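Local atomic coordinates of cellulase CEL9M (Clostridium cellulolyticum, PDB entry 1IA6), a protein that probably hydrolyses internal beta-1,4-glucosidic linkages of cellulose and related beta-glucans as a family 9 endoglucanase. Residues A312-M317 and D331-Q336. Sequence-based numbering, arbitrary orientation.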
ATOM      1  N   ALA A 312      -1.756   9.597   0.529  1.00  8.55           N
ATOM      2  CA  ALA A 312      -2.196   8.984  -0.724  1.00  9.04           C
ATOM      3  C   ALA A 312      -2.666  10.020  -1.748  1.00  9.24           C
ATOM      4  O   ALA A 312      -2.301   9.949  -2.922  1.00  8.14           O
ATOM      5  CB  ALA A 312      -3.308   7.968  -0.448  1.00  8.71           C
ATOM      6  N   GLU A 313      -3.473  10.982  -1.314  1.00  7.92           N
ATOM      7  CA  GLU A 313      -3.950  12.006  -2.239  1.00  8.77           C
ATOM      8  C   GLU A 313      -2.764  12.845  -2.712  1.00  8.67           C
ATOM      9  O   GLU A 313      -2.669  13.197  -3.885  1.00  8.27           O
ATOM     10  CB  GLU A 313      -4.988  12.904  -1.556  1.00  8.76           C
ATOM     11  CG  GLU A 313      -5.558  14.021  -2.438  1.00 11.31           C
ATOM     12  CD  GLU A 313      -6.501  13.525  -3.528  1.00 13.97           C
ATOM     13  OE1 GLU A 313      -6.993  12.379  -3.440  1.00 14.01           O
ATOM     14  OE2 GLU A 313      -6.769  14.300  -4.471  1.00 14.70           O
ATOM     15  N   SER A 314      -1.854  13.160  -1.796  1.00  7.90           N
ATOM     16  CA  SER A 314      -0.687  13.961  -2.146  1.00  7.92           C
ATOM     17  C   SER A 314       0.185  13.247  -3.178  1.00  9.08           C
ATOM     18  O   SER A 314       0.739  13.879  -4.079  1.00  8.48           O
ATOM     19  CB  SER A 314       0.125  14.284  -0.890  1.00  9.72           C
ATOM     20  OG  SER A 314      -0.641  15.076   0.005  1.00 10.59           O
ATOM     21  N   MET A 315       0.302  11.929  -3.057  1.00  7.58           N
ATOM     22  CA  MET A 315       1.102  11.172  -4.011  1.00  8.74           C
ATOM     23  C   MET A 315       0.509  11.279  -5.418  1.00  9.52           C
ATOM     24  O   MET A 315       1.234  11.504  -6.389  1.00  8.44           O
ATOM     25  CB  MET A 315       1.185   9.696  -3.607  1.00  7.69           C
ATOM     26  CG  MET A 315       2.018   8.872  -4.580  1.00 11.28           C
ATOM     27  SD  MET A 315       1.851   7.101  -4.365  1.00 12.26           S
ATOM     28  CE  MET A 315       2.465   6.534  -5.947  1.00 13.93           C
ATOM     29  N   VAL A 316      -0.808  11.114  -5.527  1.00 10.00           N
ATOM     30  CA  VAL A 316      -1.474  11.200  -6.823  1.00  9.35           C
ATOM     31  C   VAL A 316      -1.265  12.583  -7.438  1.00 10.06           C
ATOM     32  O   VAL A 316      -0.985  12.706  -8.632  1.00  9.78           O
ATOM     33  CB  VAL A 316      -2.990  10.919  -6.693  1.00 11.17           C
ATOM     34  CG1 VAL A 316      -3.663  11.032  -8.057  1.00 12.52           C
ATOM     35  CG2 VAL A 316      -3.208   9.526  -6.112  1.00 12.68           C
ATOM     36  N   MET A 317      -1.394  13.625  -6.622  1.00  9.07           N
ATOM     37  CA  MET A 317      -1.197  14.984  -7.110  1.00 10.13           C
ATOM     38  C   MET A 317       0.225  15.193  -7.627  1.00 11.00           C
ATOM     39  O   MET A 317       0.428  15.885  -8.623  1.00 13.05           O
ATOM     40  CB  MET A 317      -1.489  16.002  -6.006  1.00 10.89           C
ATOM     41  CG  MET A 317      -2.936  16.032  -5.566  1.00 12.30           C
ATOM     42  SD  MET A 317      -3.206  17.271  -4.289  1.00 14.31           S
ATOM     43  CE  MET A 317      -4.986  17.517  -4.438  1.00 14.12           C
ATOM     44  N   ASP A 331       1.959  22.969  -3.547  1.00 16.57           N
ATOM     45  CA  ASP A 331       1.915  23.578  -2.224  1.00 17.20           C
ATOM     46  C   ASP A 331       1.069  22.748  -1.269  1.00 15.57           C
ATOM     47  O   ASP A 331       1.426  22.573  -0.105  1.00 15.43           O
ATOM     48  CB  ASP A 331       1.351  25.000  -2.291  1.00 20.43           C
ATOM     49  CG  ASP A 331       2.246  25.950  -3.060  1.00 23.80           C
ATOM     50  OD1 ASP A 331       3.485  25.803  -2.979  1.00 24.72           O
ATOM     51  OD2 ASP A 331       1.710  26.853  -3.736  1.00 26.85           O
ATOM     52  N   LEU A 332      -0.054  22.236  -1.759  1.00 14.96           N
ATOM     53  CA  LEU A 332      -0.934  21.432  -0.917  1.00 14.64           C
ATOM     54  C   LEU A 332      -0.210  20.158  -0.509  1.00 14.34           C
ATOM     55  O   LEU A 332      -0.169  19.806   0.672  1.00 12.09           O
ATOM     56  CB  LEU A 332      -2.228  21.086  -1.670  1.00 16.66           C
ATOM     57  CG  LEU A 332      -3.387  20.461  -0.879  1.00 17.73           C
ATOM     58  CD1 LEU A 332      -4.651  20.503  -1.723  1.00 19.66           C
ATOM     59  CD2 LEU A 332      -3.060  19.031  -0.487  1.00 20.64           C
ATOM     60  N   ALA A 333       0.365  19.472  -1.492  1.00 12.87           N
ATOM     61  CA  ALA A 333       1.086  18.228  -1.241  1.00 12.03           C
ATOM     62  C   ALA A 333       2.234  18.429  -0.260  1.00 12.02           C
ATOM     63  O   ALA A 333       2.430  17.623   0.652  1.00 10.58           O
ATOM     64  CB  ALA A 333       1.619  17.659  -2.559  1.00 11.24           C
ATOM     65  N   LYS A 334       2.990  19.506  -0.445  1.00 11.91           N
ATOM     66  CA  LYS A 334       4.117  19.789   0.429  1.00 12.83           C
ATOM     67  C   LYS A 334       3.677  20.037   1.865  1.00 11.81           C
ATOM     68  O   LYS A 334       4.355  19.625   2.798  1.00 12.09           O
ATOM     69  CB  LYS A 334       4.910  20.996  -0.077  1.00 13.85           C
ATOM     70  CG  LYS A 334       6.234  21.183   0.647  1.00 16.35           C
ATOM     71  CD  LYS A 334       7.019  22.360   0.085  1.00 18.19           C
ATOM     72  CE  LYS A 334       8.433  22.396   0.644  1.00 19.28           C
ATOM     73  NZ  LYS A 334       8.461  22.585   2.118  1.00 18.62           N
ATOM     74  N   LYS A 335       2.543  20.708   2.045  1.00 12.37           N
ATOM     75  CA  LYS A 335       2.053  20.983   3.391  1.00 12.73           C
ATOM     76  C   LYS A 335       1.659  19.699   4.118  1.00 11.91           C
ATOM     77  O   LYS A 335       1.900  19.560   5.317  1.00 11.51           O
ATOM     78  CB  LYS A 335       0.867  21.947   3.345  1.00 15.73           C
ATOM     79  CG  LYS A 335       1.251  23.368   2.947  1.00 22.80           C
ATOM     80  CD  LYS A 335       0.073  24.324   3.072  1.00 28.69           C
ATOM     81  CE  LYS A 335       0.474  25.751   2.726  1.00 30.93           C
ATOM     82  NZ  LYS A 335      -0.669  26.696   2.896  1.00 34.40           N
ATOM     83  N   GLN A 336       1.063  18.757   3.394  1.00 10.31           N
ATOM     84  CA  GLN A 336       0.657  17.496   4.007  1.00  9.54           C
ATOM     85  C   GLN A 336       1.876  16.689   4.423  1.00  9.55           C
ATOM     86  O   GLN A 336       1.916  16.126   5.517  1.00  8.64           O
ATOM     87  CB  GLN A 336      -0.199  16.679   3.038  1.00  8.83           C
ATOM     88  CG  GLN A 336      -1.428  17.424   2.564  1.00 10.40           C
ATOM     89  CD  GLN A 336      -2.192  18.053   3.714  1.00 11.80           C
ATOM     90  OE1 GLN A 336      -2.778  17.357   4.547  1.00 11.05           O
ATOM     91  NE2 GLN A 336      -2.175  19.378   3.774  1.00 11.98           N
TER
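Ser314 and Ala333 face each other where the two helices come closest, and their small size suits the place: the CA atoms of Ser314 and Ala333 are 4.7 Å apart, and Ser314 CB rests 4.1 Å from Ala333 CB. The local axes approach to 9.1 Å and run roughly antiparallel, at 144°. The serine hydroxyl is a polar atom in this buried interface. With OG beside its own backbone N (chi1 -63°), Ser314 hydrogen-bonds the carbonyl of Ala310 one turn earlier, so the polar atom is satisfied within its own helix while lying 3.5 Å from Gln336 CB. Gln336 offers the hydroxyl only its aliphatic CB and CG; bent at chi2, it leads its amide away to bond Lys299 N through OE1 and Gly297 O through NE2. Apolar packing extends the contact in the other direction. The flexible, extended Met317 crosses branched Leu332 at about a right angle, its CE 4.0 Å from Leu332 CD1 and its SD near the other methyl, CD2. These contacts lie between consecutive helices 306-323 and 327-341, which form an antiparallel hairpin in the alpha-barrel of this family; helix 274-289 packs Phe284 against Met317, while Met315 reaches helix 64-80.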